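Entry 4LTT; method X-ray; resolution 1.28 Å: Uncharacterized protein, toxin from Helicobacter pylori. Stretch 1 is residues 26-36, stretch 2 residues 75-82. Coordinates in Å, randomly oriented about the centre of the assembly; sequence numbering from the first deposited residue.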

# COMPACT_ATOMS: atom_id res chain seq x y z
N VAL A 26 -7.93 -7.77 -4.82
CA VAL A 26 -8.22 -7.07 -3.63
C VAL A 26 -7.46 -5.73 -3.56
O VAL A 26 -8.04 -4.69 -3.15
CB VAL A 26 -7.94 -7.94 -2.36
CG1 VAL A 26 -8.12 -7.13 -1.09
CG2 VAL A 26 -8.91 -9.12 -2.39
N LEU A 27 -6.20 -5.75 -3.93
CA LEU A 27 -5.43 -4.53 -4.01
C LEU A 27 -6.16 -3.45 -4.82
O LEU A 27 -6.20 -2.27 -4.44
CB LEU A 27 -4.03 -4.73 -4.57
CG LEU A 27 -3.18 -3.51 -4.79
CD1 LEU A 27 -2.86 -2.80 -3.47
CD2 LEU A 27 -1.91 -3.92 -5.48
N ASN A 28 -6.65 -3.79 -6.01
CA ASN A 28 -7.31 -2.82 -6.82
C ASN A 28 -8.54 -2.24 -6.12
O ASN A 28 -8.83 -1.03 -6.29
CB ASN A 28 -7.64 -3.40 -8.21
CG ASN A 28 -6.46 -3.57 -9.09
OD1 ASN A 28 -5.48 -2.87 -8.94
ND2 ASN A 28 -6.51 -4.59 -9.95
N GLU A 29 -9.28 -3.08 -5.46
CA GLU A 29 -10.42 -2.58 -4.73
C GLU A 29 -10.04 -1.65 -3.60
O GLU A 29 -10.69 -0.61 -3.37
CB GLU A 29 -11.22 -3.75 -4.17
CG GLU A 29 -12.50 -3.43 -3.44
CD GLU A 29 -12.96 -4.65 -2.68
OE1 GLU A 29 -12.30 -5.07 -1.70
OE2 GLU A 29 -13.92 -5.26 -3.06
N VAL A 30 -8.98 -2.00 -2.88
CA VAL A 30 -8.45 -1.13 -1.79
C VAL A 30 -7.99 0.23 -2.37
O VAL A 30 -8.32 1.28 -1.80
CB VAL A 30 -7.29 -1.82 -1.08
CG1 VAL A 30 -6.47 -0.80 -0.20
CG2 VAL A 30 -7.76 -3.02 -0.29
N ILE A 31 -7.27 0.18 -3.50
CA ILE A 31 -6.80 1.41 -4.08
C ILE A 31 -7.98 2.30 -4.44
O ILE A 31 -7.94 3.52 -4.19
CB ILE A 31 -5.88 1.12 -5.30
CG1 ILE A 31 -4.53 0.58 -4.80
CG2 ILE A 31 -5.70 2.37 -6.15
CD1 ILE A 31 -3.71 -0.03 -5.88
N LEU A 32 -9.03 1.73 -5.05
CA LEU A 32 -10.15 2.57 -5.42
C LEU A 32 -10.80 3.20 -4.18
O LEU A 32 -11.15 4.40 -4.18
CB LEU A 32 -11.16 1.72 -6.22
CG LEU A 32 -12.43 2.53 -6.64
CD1 LEU A 32 -12.09 3.67 -7.56
CD2 LEU A 32 -13.46 1.56 -7.25
N THR A 33 -10.97 2.41 -3.13
CA THR A 33 -11.54 2.92 -1.89
C THR A 33 -10.71 4.09 -1.33
O THR A 33 -11.28 5.10 -0.96
CB THR A 33 -11.61 1.79 -0.86
OG1 THR A 33 -12.45 0.76 -1.42
CG2 THR A 33 -12.19 2.21 0.46
N LEU A 34 -9.40 3.91 -1.29
CA LEU A 34 -8.52 4.98 -0.82
C LEU A 34 -8.58 6.20 -1.73
O LEU A 34 -8.59 7.33 -1.21
CB LEU A 34 -7.09 4.46 -0.77
CG LEU A 34 -6.79 3.40 0.34
CD1 LEU A 34 -5.37 2.86 0.24
CD2 LEU A 34 -7.07 3.94 1.75
N ARG A 35 -8.66 6.03 -3.04
CA ARG A 35 -8.75 7.15 -3.93
C ARG A 35 -10.00 7.93 -3.71
O ARG A 35 -10.05 9.17 -3.95
CB ARG A 35 -8.74 6.67 -5.40
CG ARG A 35 -7.36 6.19 -5.85
CD ARG A 35 -7.33 5.78 -7.30
NE ARG A 35 -7.49 6.99 -8.15
CZ ARG A 35 -7.75 6.98 -9.44
NH1 ARG A 35 -7.95 5.83 -10.08
NH2 ARG A 35 -7.80 8.14 -10.08
N LYS A 36 -11.05 7.24 -3.26
CA LYS A 36 -12.33 7.89 -3.00
C LYS A 36 -12.42 8.42 -1.58
O LYS A 36 -13.51 8.94 -1.18
CB LYS A 36 -13.46 6.88 -3.26
CG LYS A 36 -13.62 6.54 -4.73
CD LYS A 36 -14.71 5.52 -4.98
CE LYS A 36 -16.10 6.04 -4.73
NZ LYS A 36 -17.22 5.09 -5.16
N GLU A 75 -3.14 13.62 -4.39
CA GLU A 75 -2.64 12.32 -4.85
C GLU A 75 -2.81 11.26 -3.82
O GLU A 75 -2.69 11.53 -2.59
CB GLU A 75 -1.15 12.42 -5.25
CG GLU A 75 -0.85 13.33 -6.42
CD GLU A 75 0.64 13.23 -6.77
OE1 GLU A 75 1.52 13.12 -5.89
OE2 GLU A 75 0.92 13.20 -8.01
N LEU A 76 -3.02 10.03 -4.30
CA LEU A 76 -2.78 8.86 -3.50
C LEU A 76 -1.45 8.29 -3.93
O LEU A 76 -1.30 7.88 -5.09
CB LEU A 76 -3.90 7.82 -3.75
CG LEU A 76 -3.61 6.47 -3.04
CD1 LEU A 76 -3.56 6.62 -1.54
CD2 LEU A 76 -4.66 5.51 -3.40
N ILE A 77 -0.46 8.38 -3.06
CA ILE A 77 0.90 7.91 -3.32
C ILE A 77 1.01 6.49 -2.86
O ILE A 77 0.82 6.22 -1.66
CB ILE A 77 1.92 8.81 -2.60
CG1 ILE A 77 1.86 10.27 -3.07
CG2 ILE A 77 3.34 8.27 -2.86
CD1 ILE A 77 2.50 11.23 -2.05
N LEU A 78 1.39 5.59 -3.75
CA LEU A 78 1.68 4.23 -3.38
C LEU A 78 3.15 4.01 -3.32
O LEU A 78 3.85 4.25 -4.29
CB LEU A 78 1.05 3.25 -4.38
CG LEU A 78 -0.48 3.44 -4.59
CD1 LEU A 78 -1.03 2.24 -5.35
CD2 LEU A 78 -1.23 3.51 -3.24
N LEU A 79 3.64 3.71 -2.10
CA LEU A 79 5.06 3.65 -1.81
C LEU A 79 5.67 2.25 -1.87
O LEU A 79 6.73 2.06 -2.51
CB LEU A 79 5.33 4.30 -0.45
CG LEU A 79 6.81 4.49 -0.13
CD1 LEU A 79 7.30 5.61 -0.99
CD2 LEU A 79 7.05 4.82 1.36
N ARG A 80 5.10 1.30 -1.15
CA ARG A 80 5.69 -0.04 -1.09
C ARG A 80 4.54 -1.00 -1.06
O ARG A 80 3.42 -0.71 -0.62
CB ARG A 80 6.46 -0.29 0.26
CG ARG A 80 7.72 0.51 0.51
CD ARG A 80 8.73 0.30 -0.57
NE ARG A 80 9.12 -1.11 -0.76
CZ ARG A 80 10.13 -1.77 -0.21
NH1 ARG A 80 10.95 -1.15 0.65
NH2 ARG A 80 10.42 -3.01 -0.61
N LEU A 81 4.84 -2.24 -1.48
CA LEU A 81 3.88 -3.34 -1.42
C LEU A 81 4.68 -4.59 -1.16
O LEU A 81 5.43 -5.07 -2.03
CB LEU A 81 3.18 -3.44 -2.76
CG LEU A 81 2.06 -4.53 -2.83
CD1 LEU A 81 0.83 -4.14 -1.99
CD2 LEU A 81 1.66 -4.77 -4.31
N GLY A 82 4.59 -5.16 0.01
CA GLY A 82 5.43 -6.36 0.28
C GLY A 82 5.34 -6.75 1.74
O GLY A 82 4.48 -6.31 2.49

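A single methyl group does much of the work in this contact. CD2 of Leu 76 touches three helix residues. CD2 of Leu 76 lies 3.7 Å from CB of Leu 34, 3.7 Å from CG of Arg 35, and 3.9 Å from the backbone O of Ile 31. CG2 of Ile 31 is also near, 4.3 Å from CD2 of Leu 76. Leu 76 has more area covered by the other stretch than any other residue here, 82 Å².

No hydrogen bond joins the two stretches. Within the helix, backbone bonds run from residue to residue four before, as in Arg 35 N to Ile 31 O at 2.9 Å. What remains between helix and strand is van der Waals packing, mostly between apolar side chains, and 292 Å² is buried in all.

The helix runs roughly against the strand, at 145° between their directions. Leu 27, near the start of the stretch, therefore meets Leu 81, near the end of the strand. CD2 of Leu 27 lies 3.9 Å from CD2 of Leu 81. In the middle, CD1 of Ile 31 reaches CD1 of Leu 78 at 3.6 Å, the closest pair in the contact. The CA-to-CB bond of Ile 31 points sideways, but its m, t rotamer carries CD1 to the strand.

Leu 27, Ile 31 and Leu 34 are spaced four and three residues apart, so they share one side of the helix. On the strand, Leu 76 and Leu 78 alternate with Ile 77, whose side chain stays out of reach. The CA-to-CB bond of Leu 81 also points toward the helix. Leu 27, Ile 31, Leu 34, Leu 76, Leu 78 and Leu 81 are buried, which suits side chains with no polar group to satisfy.

Arg 35 is different. Its aliphatic CG packs on Leu 76, while its NE and NH2 are hydrogen-bonded elsewhere in the structure. A long side chain with a charged end suits this partly exposed position.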